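PDB 3HOL: TbpB from Actinobacillus pleuropneumoniae, which probably binds transferrin of the host at the bacterial surface, as a lipoprotein component of a receptor for iron acquisition. Local coordinates for residues A[110-115]-A[274-279]; A[294-299]-A[361-366]; A[88-93]-A[161-166]. All blocks are in the same frame, centred on the assembly; numbering follows the deposited sequence.

How the contacts relate
Contacts 1 and 2 are neighbours, with centres about 9 Å apart. They share one antiparallel sheet, in which strands 272-282 and 356-363 lie side by side. Asp277 O and Gly362 N are 2.9 Å apart and probably hydrogen-bonded, as are Ile275 O and Arg364 N. Ile276 CD1 also packs against Gly295 N. Both centres lie about 9 Å from the centre of the chain, and both contacts involve strands of the C-lobe handle domain. Contact 3 is remote. Its centre is about 36 Å from that of contact 1 and about 40 Å from that of contact 2. It joins a loop of a barrel region, probably that of the N-lobe, to a different, five-stranded sheet.

Contact 1 (A[110-115]-A[274-279]); sequences PAKELP and RIIDAS
Glu113 and Arg274 form an antiparallel non-hydrogen-bonded pair, with CA atoms 4.2 Å apart. Next to it, Lys112 O accepts from two successive amides, Ile275 N at 2.8 Å and Ile276 N at 3.2 Å. Both donors reach the oxygen from the same face of the carbonyl plane. Two residues thus stand opposite one, the pattern of a classic beta bulge. Ile275 CG1 sits in the crowded position between backbone N and carbonyl carbon (chi1 51°). This turns the branch onto the 110-115 backbone, with CG1 only 3.2 Å from Lys112 O. Its CD1 goes on to touch Leu114 CG. The Arg274 and Lys112 chains run side by side in the same direction. Lys112 CB lies over one face of the guanidinium, toward its rim, and Lys112 CE reaches Ala278 O at 3.4 Å. At the guanidinium edge, Glu113 OE2 meets Arg274 NH1 in a weak salt bridge of 3.4 Å, the two planes 82° apart. Arg274 NE also bridges to Asp277 OD1 at 2.9 Å, so the arginine lies between two carboxylates. The other ends are held outside: Glu113 OE1 by Thr272, Lys112 NZ by Glu290 and Leu291 O, and Asp277 OD2 by Tyr477 and Arg364. Strand 272-282 pairs with 113-115 and, antiparallel, with 356-363, whose Leu360 and Gln361 touch the side chains of Asp277 and Ala278.

Contact 2 (A[294-299]-A[361-366]); sequences FGDASV and QGERTA
Gln361 and Glu363, with one residue between them on strand 356-363, grip the type I beta turn from Asp296 to Val299. Here, in the C-lobe handle domain, the loop between strands 287-290 and 299-302 meets the end of strand 356-363. An Asx turn, Asp296 OD1 to Ser298 N, overlaps the beta turn. Three hydrogen bonds join strand side chains to the backbone of 294-299. Glu363 OE2 uses its anti lone pair to accept from Ala297 N at 2.8 Å. Gln361 NE2 gives to two carbonyls, Val299 O at 2.7 Å, almost straight (175°), and Ala297 O at 3.0 Å. Both oxygens lie in the plane of the Gln361 amide, yet the nitrogen stands above each carbonyl plane. This fixes the amide rotation. Apolar contact is small: Ala297 CB points at the strand and touches Gln361 CB. Glu363 CG lies 3.3 Å from the carbonyl Gly295 O. Two like charges also come close: Asp296 OD1 is 3.7 Å from Glu363 OE2. Lys15 makes a salt bridge to Glu363 and a long, weak ion pair with Asp296, which may ease the repulsion. One water links the segments, accepting from Ser298 OG at 3.1 Å and donating to Glu363 OE2.

Contact 3 (A[88-93]-A[161-166]); sequences YVIDGE and SGDAKP
The Tyr88 ring carries Gly162 CA over one face, 3.4 Å above the plane and offset toward the rim. This is a CH-pi contact, with the CA 3.7 Å from the ring centroid. Tyr88 CZ is the ring atom nearest to Gly162 CA, at 3.4 Å. Ser161 OG approaches Tyr88 CD2 obliquely at 3.7 Å. Its polar partners are Asp127 and the amide of Phe128, so the ring meets an oxygen already bonded. Two residues on, Ile90 points the same way, and its CD1 comes to 3.7 Å from Gly162 C. A CB on Gly162 would run into both Tyr88 CZ and Ile90 CD1, so the close approach depends on the glycine. The same Ile90 methyl reaches Asp163 OD1 at 3.8 Å. No direct hydrogen bond crosses between 88-93 and 161-166. Asp163 OD1 is held instead by a salt bridge to Lys100, which also bonds Asp91 O, and by a water that reaches Gly92 O weakly. The arrangement is a 3-10 turn, residues 161-163, laid on strand 84-91. It joins a long loop of a barrel, probably that of the N-lobe, to the five-stranded sheet, probably the N-lobe handle, consistent with the handle-and-barrel lobes of TbpB.

Contact 1 (A[110-115]-A[274-279])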
ATOM      1  N   PRO A 110      -3.705  -2.652   3.038  1.00  9.43           N
ATOM      2  CA  PRO A 110      -2.355  -3.129   2.701  1.00  9.36           C
ATOM      3  C   PRO A 110      -1.456  -3.164   3.958  1.00  9.83           C
ATOM      4  O   PRO A 110      -1.429  -2.186   4.692  1.00  9.38           O
ATOM      5  CB  PRO A 110      -1.829  -2.055   1.726  1.00  8.97           C
ATOM      6  CG  PRO A 110      -3.107  -1.432   1.121  1.00  9.47           C
ATOM      7  CD  PRO A 110      -4.104  -1.464   2.246  1.00  9.74           C
ATOM      8  N   ALA A 111      -0.755  -4.271   4.194  1.00  9.34           N
ATOM      9  CA  ALA A 111      -0.105  -4.533   5.506  1.00  8.90           C
ATOM     10  C   ALA A 111       0.887  -3.459   5.915  1.00  9.00           C
ATOM     11  O   ALA A 111       1.710  -3.048   5.109  1.00  9.54           O
ATOM     12  CB  ALA A 111       0.612  -5.925   5.480  1.00  8.55           C
ATOM     13  N   LYS A 112       0.842  -3.015   7.165  1.00  8.95           N
ATOM     14  CA  LYS A 112       1.866  -2.056   7.646  1.00  9.26           C
ATOM     15  C   LYS A 112       2.851  -2.718   8.605  1.00  8.91           C
ATOM     16  O   LYS A 112       3.867  -2.120   8.973  1.00 10.23           O
ATOM     17  CB  LYS A 112       1.203  -0.849   8.331  1.00  7.66           C
ATOM     18  CG  LYS A 112       0.560   0.134   7.282  1.00  8.69           C
ATOM     19  CD  LYS A 112       0.209   1.471   7.914  1.00 10.07           C
ATOM     20  CE  LYS A 112      -0.403   2.427   6.860  1.00 12.55           C
ATOM     21  NZ  LYS A 112      -1.885   2.250   6.752  1.00 12.47           N
ATOM     22  N   GLU A 113       2.522  -3.936   9.014  1.00  9.75           N
ATOM     23  CA  GLU A 113       3.443  -4.787   9.758  1.00 10.41           C
ATOM     24  C   GLU A 113       3.498  -6.148   9.081  1.00 11.82           C
ATOM     25  O   GLU A 113       2.495  -6.613   8.508  1.00 11.50           O
ATOM     26  CB  GLU A 113       2.992  -4.947  11.214  1.00 11.51           C
ATOM     27  CG  GLU A 113       2.800  -3.631  11.956  1.00 14.04           C
ATOM     28  CD  GLU A 113       2.569  -3.796  13.489  1.00 24.73           C
ATOM     29  OE1 GLU A 113       2.526  -4.931  14.023  1.00 25.74           O
ATOM     30  OE2 GLU A 113       2.446  -2.770  14.165  1.00 28.43           O
ATOM     31  N   LEU A 114       4.684  -6.768   9.122  1.00 10.64           N
ATOM     32  CA  LEU A 114       4.893  -8.124   8.644  1.00 10.64           C
ATOM     33  C   LEU A 114       5.380  -9.042   9.790  1.00 10.81           C
ATOM     34  O   LEU A 114       6.045  -8.550  10.723  1.00  9.66           O
ATOM     35  CB  LEU A 114       5.995  -8.103   7.552  1.00 11.15           C
ATOM     36  CG  LEU A 114       5.738  -7.265   6.284  1.00 10.92           C
ATOM     37  CD1 LEU A 114       6.916  -7.493   5.330  1.00 10.18           C
ATOM     38  CD2 LEU A 114       4.462  -7.709   5.595  1.00 11.20           C
ATOM     39  N   PRO A 115       5.086 -10.360   9.691  1.00 10.53           N
ATOM     40  CA  PRO A 115       5.666 -11.338  10.616  1.00 11.27           C
ATOM     41  C   PRO A 115       7.181 -11.197  10.605  1.00 12.94           C
ATOM     42  O   PRO A 115       7.783 -10.864   9.565  1.00 12.69           O
ATOM     43  CB  PRO A 115       5.195 -12.676  10.062  1.00 11.45           C
ATOM     44  CG  PRO A 115       3.867 -12.333   9.345  1.00  9.95           C
ATOM     45  CD  PRO A 115       4.094 -10.971   8.776  1.00  8.84           C
ATOM     46  N   ARG A 274       7.020  -3.480  12.315  1.00 12.90           N
ATOM     47  CA  ARG A 274       6.460  -2.449  11.432  1.00 13.65           C
ATOM     48  C   ARG A 274       7.327  -2.277  10.178  1.00 13.60           C
ATOM     49  O   ARG A 274       8.578  -2.283  10.256  1.00 13.85           O
ATOM     50  CB  ARG A 274       6.406  -1.126  12.167  1.00 14.27           C
ATOM     51  CG  ARG A 274       5.508  -0.050  11.572  1.00 17.32           C
ATOM     52  CD  ARG A 274       4.321   0.177  12.488  1.00 20.36           C
ATOM     53  NE  ARG A 274       3.415   1.085  11.789  1.00 25.64           N
ATOM     54  CZ  ARG A 274       2.106   1.003  11.847  1.00 20.57           C
ATOM     55  NH1 ARG A 274       1.558   0.064  12.594  1.00 20.94           N
ATOM     56  NH2 ARG A 274       1.370   1.868  11.176  1.00 19.25           N
ATOM     57  N   ILE A 275       6.670  -2.089   9.034  1.00 11.88           N
ATOM     58  CA  ILE A 275       7.382  -1.721   7.799  1.00 11.25           C
ATOM     59  C   ILE A 275       6.985  -0.335   7.306  1.00 10.79           C
ATOM     60  O   ILE A 275       7.765   0.317   6.602  1.00 10.36           O
ATOM     61  CB  ILE A 275       7.157  -2.711   6.652  1.00 11.41           C
ATOM     62  CG1 ILE A 275       5.647  -3.005   6.423  1.00 10.40           C
ATOM     63  CG2 ILE A 275       7.950  -3.985   6.914  1.00 12.28           C
ATOM     64  CD1 ILE A 275       5.344  -3.646   4.983  1.00  8.22           C
ATOM     65  N   ILE A 276       5.761   0.098   7.646  1.00 10.06           N
ATOM     66  CA  ILE A 276       5.234   1.318   7.077  1.00  9.30           C
ATOM     67  C   ILE A 276       4.465   2.137   8.087  1.00 10.94           C
ATOM     68  O   ILE A 276       3.718   1.570   8.901  1.00  9.28           O
ATOM     69  CB  ILE A 276       4.270   0.967   5.927  1.00  9.11           C
ATOM     70  CG1 ILE A 276       5.021   0.287   4.767  1.00  9.44           C
ATOM     71  CG2 ILE A 276       3.479   2.195   5.455  1.00  7.98           C
ATOM     72  CD1 ILE A 276       4.015  -0.404   3.769  1.00  9.89           C
ATOM     73  N   ASP A 277       4.623   3.471   8.011  1.00 10.64           N
ATOM     74  CA  ASP A 277       3.652   4.382   8.634  1.00 12.06           C
ATOM     75  C   ASP A 277       2.986   5.165   7.511  1.00 11.27           C
ATOM     76  O   ASP A 277       3.667   5.610   6.599  1.00 11.41           O
ATOM     77  CB  ASP A 277       4.339   5.383   9.590  1.00 11.84           C
ATOM     78  CG  ASP A 277       5.000   4.701  10.792  1.00 15.08           C
ATOM     79  OD1 ASP A 277       4.380   3.767  11.332  1.00 16.39           O
ATOM     80  OD2 ASP A 277       6.157   5.079  11.147  1.00 16.19           O
ATOM     81  N   ALA A 278       1.672   5.342   7.589  1.00 11.07           N
ATOM     82  CA  ALA A 278       0.945   6.209   6.666  1.00 12.00           C
ATOM     83  C   ALA A 278      -0.398   6.515   7.308  1.00 13.23           C
ATOM     84  O   ALA A 278      -1.288   5.657   7.355  1.00 12.94           O
ATOM     85  CB  ALA A 278       0.738   5.529   5.259  1.00 12.12           C
ATOM     86  N   SER A 279      -0.514   7.713   7.868  1.00 13.61           N
ATOM     87  CA  SER A 279      -1.743   8.099   8.548  1.00 14.93           C
ATOM     88  C   SER A 279      -2.002   9.564   8.365  1.00 14.66           C
ATOM     89  O   SER A 279      -1.134  10.313   7.915  1.00 14.15           O
ATOM     90  CB  SER A 279      -1.748   7.704  10.039  1.00 14.81           C
ATOM     91  OG  SER A 279      -0.620   8.221  10.676  1.00 16.85           O
TER

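Contact 2 (A[294-299]-A[361-366])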
ATOM      1  N   PHE A 294       1.873   1.385  -0.082  1.00 10.80           N
ATOM      2  CA  PHE A 294       2.479   0.110  -0.433  1.00 10.54           C
ATOM      3  C   PHE A 294       3.964   0.022  -0.096  1.00 10.92           C
ATOM      4  O   PHE A 294       4.608  -0.977  -0.373  1.00 11.98           O
ATOM      5  CB  PHE A 294       2.205  -0.215  -1.903  1.00 10.81           C
ATOM      6  CG  PHE A 294       0.757  -0.181  -2.263  1.00 10.33           C
ATOM      7  CD1 PHE A 294      -0.104  -1.155  -1.778  1.00  9.01           C
ATOM      8  CD2 PHE A 294       0.268   0.813  -3.120  1.00 11.59           C
ATOM      9  CE1 PHE A 294      -1.466  -1.152  -2.139  1.00  8.50           C
ATOM     10  CE2 PHE A 294      -1.077   0.845  -3.491  1.00 13.00           C
ATOM     11  CZ  PHE A 294      -1.959  -0.139  -2.983  1.00  9.26           C
ATOM     12  N   GLY A 295       4.495   1.032   0.572  1.00 11.20           N
ATOM     13  CA  GLY A 295       5.924   1.027   0.913  1.00 11.47           C
ATOM     14  C   GLY A 295       6.732   2.149   0.261  1.00 11.30           C
ATOM     15  O   GLY A 295       7.933   2.206   0.408  1.00 11.67           O
ATOM     16  N   ASP A 296       6.065   3.046  -0.448  1.00 12.46           N
ATOM     17  CA  ASP A 296       6.729   4.242  -0.986  1.00 12.35           C
ATOM     18  C   ASP A 296       6.114   5.461  -0.271  1.00 12.34           C
ATOM     19  O   ASP A 296       4.958   5.834  -0.524  1.00 11.84           O
ATOM     20  CB  ASP A 296       6.557   4.322  -2.504  1.00 13.38           C
ATOM     21  CG  ASP A 296       7.466   5.386  -3.135  1.00 16.07           C
ATOM     22  OD1 ASP A 296       7.873   6.315  -2.418  1.00 12.42           O
ATOM     23  OD2 ASP A 296       7.774   5.295  -4.334  1.00 20.04           O
ATOM     24  N   ALA A 297       6.890   6.074   0.639  1.00 12.45           N
ATOM     25  CA  ALA A 297       6.399   7.209   1.432  1.00 12.28           C
ATOM     26  C   ALA A 297       6.193   8.425   0.521  1.00 13.99           C
ATOM     27  O   ALA A 297       5.503   9.387   0.907  1.00 14.01           O
ATOM     28  CB  ALA A 297       7.383   7.543   2.557  1.00 12.76           C
ATOM     29  N   SER A 298       6.774   8.381  -0.674  1.00 14.04           N
ATOM     30  CA  SER A 298       6.617   9.492  -1.648  1.00 16.49           C
ATOM     31  C   SER A 298       5.411   9.336  -2.573  1.00 16.68           C
ATOM     32  O   SER A 298       5.206  10.127  -3.504  1.00 17.24           O
ATOM     33  CB  SER A 298       7.891   9.707  -2.456  1.00 16.72           C
ATOM     34  OG  SER A 298       8.932  10.044  -1.546  1.00 21.98           O
ATOM     35  N   VAL A 299       4.574   8.350  -2.283  1.00 16.74           N
ATOM     36  CA  VAL A 299       3.311   8.216  -2.995  1.00 16.17           C
ATOM     37  C   VAL A 299       2.216   8.381  -1.947  1.00 15.48           C
ATOM     38  O   VAL A 299       2.155   7.635  -0.940  1.00 13.68           O
ATOM     39  CB  VAL A 299       3.250   6.850  -3.721  1.00 17.08           C
ATOM     40  CG1 VAL A 299       1.863   6.581  -4.268  1.00 15.25           C
ATOM     41  CG2 VAL A 299       4.321   6.773  -4.849  1.00 17.74           C
ATOM     42  N   GLN A 361       4.019   9.808   6.283  1.00 11.80           N
ATOM     43  CA  GLN A 361       4.339   8.498   5.732  1.00 12.21           C
ATOM     44  C   GLN A 361       5.830   8.205   5.887  1.00 11.70           C
ATOM     45  O   GLN A 361       6.653   9.089   5.737  1.00 11.56           O
ATOM     46  CB  GLN A 361       3.925   8.419   4.250  1.00 12.20           C
ATOM     47  CG  GLN A 361       2.462   8.909   3.985  1.00 10.50           C
ATOM     48  CD  GLN A 361       1.935   8.409   2.622  1.00 12.00           C
ATOM     49  OE1 GLN A 361       0.832   7.834   2.534  1.00 10.94           O
ATOM     50  NE2 GLN A 361       2.742   8.565   1.579  1.00  7.21           N
ATOM     51  N   GLY A 362       6.179   6.956   6.174  1.00 11.57           N
ATOM     52  CA  GLY A 362       7.585   6.609   6.321  1.00 11.10           C
ATOM     53  C   GLY A 362       7.809   5.140   5.978  1.00 12.13           C
ATOM     54  O   GLY A 362       6.893   4.313   6.129  1.00 10.71           O
ATOM     55  N   GLU A 363       9.017   4.842   5.514  1.00 11.22           N
ATOM     56  CA  GLU A 363       9.453   3.482   5.165  1.00 11.66           C
ATOM     57  C   GLU A 363      10.400   3.050   6.271  1.00 12.44           C
ATOM     58  O   GLU A 363      11.555   3.490   6.271  1.00 11.53           O
ATOM     59  CB  GLU A 363      10.206   3.530   3.813  1.00 12.50           C
ATOM     60  CG  GLU A 363       9.365   4.128   2.691  1.00 12.66           C
ATOM     61  CD  GLU A 363      10.163   4.549   1.454  1.00 14.57           C
ATOM     62  OE1 GLU A 363      11.295   4.081   1.257  1.00 17.54           O
ATOM     63  OE2 GLU A 363       9.635   5.371   0.673  1.00 12.96           O
ATOM     64  N   ARG A 364       9.931   2.217   7.219  1.00 11.51           N
ATOM     65  CA  ARG A 364      10.728   1.922   8.432  1.00 12.30           C
ATOM     66  C   ARG A 364      12.056   1.312   8.117  1.00 12.01           C
ATOM     67  O   ARG A 364      12.152   0.446   7.241  1.00 10.96           O
ATOM     68  CB  ARG A 364      10.026   0.899   9.340  1.00 12.21           C
ATOM     69  CG  ARG A 364       8.841   1.417  10.072  1.00 12.21           C
ATOM     70  CD  ARG A 364       9.236   2.322  11.271  1.00 14.28           C
ATOM     71  NE  ARG A 364       8.010   2.793  11.939  1.00 14.79           N
ATOM     72  CZ  ARG A 364       7.584   2.402  13.142  1.00 14.17           C
ATOM     73  NH1 ARG A 364       6.439   2.905  13.606  1.00 14.85           N
ATOM     74  NH2 ARG A 364       8.279   1.522  13.877  1.00 10.38           N
ATOM     75  N   THR A 365      13.063   1.668   8.908  1.00 13.91           N
ATOM     76  CA  THR A 365      14.369   0.975   8.860  1.00 13.66           C
ATOM     77  C   THR A 365      14.213  -0.523   9.181  1.00 14.67           C
ATOM     78  O   THR A 365      13.544  -0.885  10.165  1.00 14.95           O
ATOM     79  CB  THR A 365      15.329   1.602   9.888  1.00 15.03           C
ATOM     80  OG1 THR A 365      15.438   3.004   9.608  1.00 11.83           O
ATOM     81  CG2 THR A 365      16.738   0.916   9.868  1.00 12.49           C
ATOM     82  N   ALA A 366      14.846  -1.396   8.391  1.00 14.16           N
ATOM     83  CA  ALA A 366      14.890  -2.812   8.758  1.00 14.67           C
ATOM     84  C   ALA A 366      15.551  -2.955  10.148  1.00 16.20           C
ATOM     85  O   ALA A 366      16.595  -2.322  10.434  1.00 16.12           O
ATOM     86  CB  ALA A 366      15.628  -3.659   7.663  1.00 14.62           C
TER
HETATM   87  O   HOH W   1      10.281   7.738   0.003  1.00 19.23           O

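Contact 3 (A[88-93]-A[161-166])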
ATOM      1  N   TYR A  88     -14.174 -14.364 -10.359  1.00  7.14           N
ATOM      2  CA  TYR A  88     -14.618 -14.003 -11.695  1.00  8.51           C
ATOM      3  C   TYR A  88     -16.075 -13.532 -11.610  1.00  8.59           C
ATOM      4  O   TYR A  88     -16.761 -13.780 -10.608  1.00  8.22           O
ATOM      5  CB  TYR A  88     -14.501 -15.225 -12.633  1.00  7.21           C
ATOM      6  CG  TYR A  88     -15.096 -16.515 -12.058  1.00  9.80           C
ATOM      7  CD1 TYR A  88     -16.497 -16.730 -12.023  1.00  9.74           C
ATOM      8  CD2 TYR A  88     -14.261 -17.503 -11.519  1.00  7.91           C
ATOM      9  CE1 TYR A  88     -17.028 -17.908 -11.447  1.00 10.01           C
ATOM     10  CE2 TYR A  88     -14.785 -18.704 -10.974  1.00  9.05           C
ATOM     11  CZ  TYR A  88     -16.156 -18.882 -10.959  1.00 11.77           C
ATOM     12  OH  TYR A  88     -16.634 -20.032 -10.441  1.00 12.12           O
ATOM     13  N   VAL A  89     -16.519 -12.863 -12.669  1.00  8.81           N
ATOM     14  CA  VAL A  89     -17.881 -12.390 -12.835  1.00  9.17           C
ATOM     15  C   VAL A  89     -18.126 -12.757 -14.304  1.00  9.52           C
ATOM     16  O   VAL A  89     -17.607 -12.099 -15.193  1.00  9.38           O
ATOM     17  CB  VAL A  89     -17.982 -10.832 -12.627  1.00  9.77           C
ATOM     18  CG1 VAL A  89     -19.391 -10.268 -13.007  1.00  9.15           C
ATOM     19  CG2 VAL A  89     -17.658 -10.461 -11.211  1.00 12.85           C
ATOM     20  N   ILE A  90     -18.835 -13.849 -14.563  1.00  9.97           N
ATOM     21  CA  ILE A  90     -19.004 -14.294 -15.957  1.00  9.56           C
ATOM     22  C   ILE A  90     -20.442 -14.697 -16.291  1.00  9.09           C
ATOM     23  O   ILE A  90     -21.284 -14.898 -15.395  1.00  9.43           O
ATOM     24  CB  ILE A  90     -18.087 -15.466 -16.332  1.00  9.59           C
ATOM     25  CG1 ILE A  90     -18.463 -16.745 -15.542  1.00  9.97           C
ATOM     26  CG2 ILE A  90     -16.562 -15.089 -16.184  1.00 10.08           C
ATOM     27  CD1 ILE A  90     -17.602 -18.041 -15.861  1.00  9.73           C
ATOM     28  N   ASP A  91     -20.720 -14.778 -17.585  1.00  9.59           N
ATOM     29  CA  ASP A  91     -21.961 -15.401 -18.065  1.00  9.91           C
ATOM     30  C   ASP A  91     -21.688 -16.873 -18.192  1.00 10.29           C
ATOM     31  O   ASP A  91     -20.881 -17.282 -19.043  1.00 11.12           O
ATOM     32  CB  ASP A  91     -22.345 -14.812 -19.435  1.00  9.44           C
ATOM     33  CG  ASP A  91     -23.792 -15.123 -19.820  1.00 11.83           C
ATOM     34  OD1 ASP A  91     -24.354 -16.095 -19.289  1.00  8.83           O
ATOM     35  OD2 ASP A  91     -24.368 -14.363 -20.636  1.00 12.23           O
ATOM     36  N   GLY A  92     -22.344 -17.683 -17.360  1.00  9.43           N
ATOM     37  CA  GLY A  92     -22.177 -19.147 -17.465  1.00 11.20           C
ATOM     38  C   GLY A  92     -22.970 -19.815 -18.585  1.00 11.45           C
ATOM     39  O   GLY A  92     -22.907 -21.022 -18.775  1.00 11.54           O
ATOM     40  N   GLU A  93     -23.733 -19.031 -19.332  1.00 11.94           N
ATOM     41  CA  GLU A  93     -24.443 -19.548 -20.519  1.00 10.88           C
ATOM     42  C   GLU A  93     -24.216 -18.500 -21.614  1.00 11.23           C
ATOM     43  O   GLU A  93     -25.154 -17.946 -22.231  1.00  9.88           O
ATOM     44  CB  GLU A  93     -25.941 -19.749 -20.205  1.00 11.41           C
ATOM     45  CG  GLU A  93     -26.220 -21.020 -19.393  1.00 13.20           C
ATOM     46  CD  GLU A  93     -27.689 -21.126 -18.931  1.00 19.23           C
ATOM     47  OE1 GLU A  93     -28.552 -20.419 -19.466  1.00 19.12           O
ATOM     48  OE2 GLU A  93     -27.982 -21.896 -18.012  1.00 20.03           O
ATOM     49  N   SER A 161     -11.650 -20.043 -15.557  1.00  8.02           N
ATOM     50  CA  SER A 161     -11.700 -21.089 -14.511  1.00  8.90           C
ATOM     51  C   SER A 161     -13.166 -21.416 -14.130  1.00  8.78           C
ATOM     52  O   SER A 161     -13.497 -22.565 -13.832  1.00  7.83           O
ATOM     53  CB  SER A 161     -10.951 -20.646 -13.242  1.00  8.57           C
ATOM     54  OG  SER A 161     -11.307 -19.295 -12.927  1.00  9.15           O
ATOM     55  N   GLY A 162     -14.029 -20.405 -14.176  1.00  9.47           N
ATOM     56  CA  GLY A 162     -15.450 -20.571 -13.850  1.00  9.48           C
ATOM     57  C   GLY A 162     -16.240 -21.351 -14.887  1.00  9.90           C
ATOM     58  O   GLY A 162     -17.376 -21.760 -14.640  1.00 10.53           O
ATOM     59  N   ASP A 163     -15.625 -21.621 -16.035  1.00  9.59           N
ATOM     60  CA  ASP A 163     -16.217 -22.590 -16.982  1.00 10.20           C
ATOM     61  C   ASP A 163     -16.002 -24.048 -16.597  1.00 10.28           C
ATOM     62  O   ASP A 163     -16.633 -24.927 -17.188  1.00  9.79           O
ATOM     63  CB  ASP A 163     -15.683 -22.345 -18.419  1.00 10.21           C
ATOM     64  CG  ASP A 163     -16.064 -20.962 -18.956  1.00 10.80           C
ATOM     65  OD1 ASP A 163     -17.237 -20.549 -18.752  1.00 13.74           O
ATOM     66  OD2 ASP A 163     -15.203 -20.294 -19.609  1.00 11.19           O
ATOM     67  N   ALA A 164     -15.096 -24.340 -15.650  1.00  9.30           N
ATOM     68  CA  ALA A 164     -14.682 -25.737 -15.453  1.00 10.43           C
ATOM     69  C   ALA A 164     -15.705 -26.476 -14.567  1.00 11.75           C
ATOM     70  O   ALA A 164     -16.236 -25.897 -13.615  1.00 11.88           O
ATOM     71  CB  ALA A 164     -13.258 -25.817 -14.815  1.00  9.12           C
ATOM     72  N   LYS A 165     -15.950 -27.751 -14.844  1.00 12.20           N
ATOM     73  CA  LYS A 165     -16.772 -28.587 -13.947  1.00 14.27           C
ATOM     74  C   LYS A 165     -15.958 -29.041 -12.724  1.00 15.37           C
ATOM     75  O   LYS A 165     -14.839 -29.585 -12.862  1.00 14.74           O
ATOM     76  CB  LYS A 165     -17.309 -29.812 -14.699  1.00 14.32           C
ATOM     77  CG  LYS A 165     -18.163 -29.460 -15.937  1.00 15.78           C
ATOM     78  CD  LYS A 165     -18.995 -30.672 -16.467  1.00 16.80           C
ATOM     79  CE  LYS A 165     -19.910 -30.214 -17.587  1.00 20.18           C
ATOM     80  NZ  LYS A 165     -20.707 -31.365 -18.098  1.00 16.85           N
ATOM     81  N   PRO A 166     -16.500 -28.807 -11.517  1.00 17.05           N
ATOM     82  CA  PRO A 166     -15.784 -29.152 -10.282  1.00 17.36           C
ATOM     83  C   PRO A 166     -15.428 -30.648 -10.181  1.00 17.85           C
ATOM     84  O   PRO A 166     -14.437 -31.000  -9.560  1.00 17.35           O
ATOM     85  CB  PRO A 166     -16.755 -28.732  -9.183  1.00 17.66           C
ATOM     86  CG  PRO A 166     -17.624 -27.734  -9.818  1.00 18.28           C
ATOM     87  CD  PRO A 166     -17.786 -28.163 -11.227  1.00 17.15           C
TER
HETATM   88  O   HOH W   2     -19.627 -21.802 -19.033  1.00 21.03           O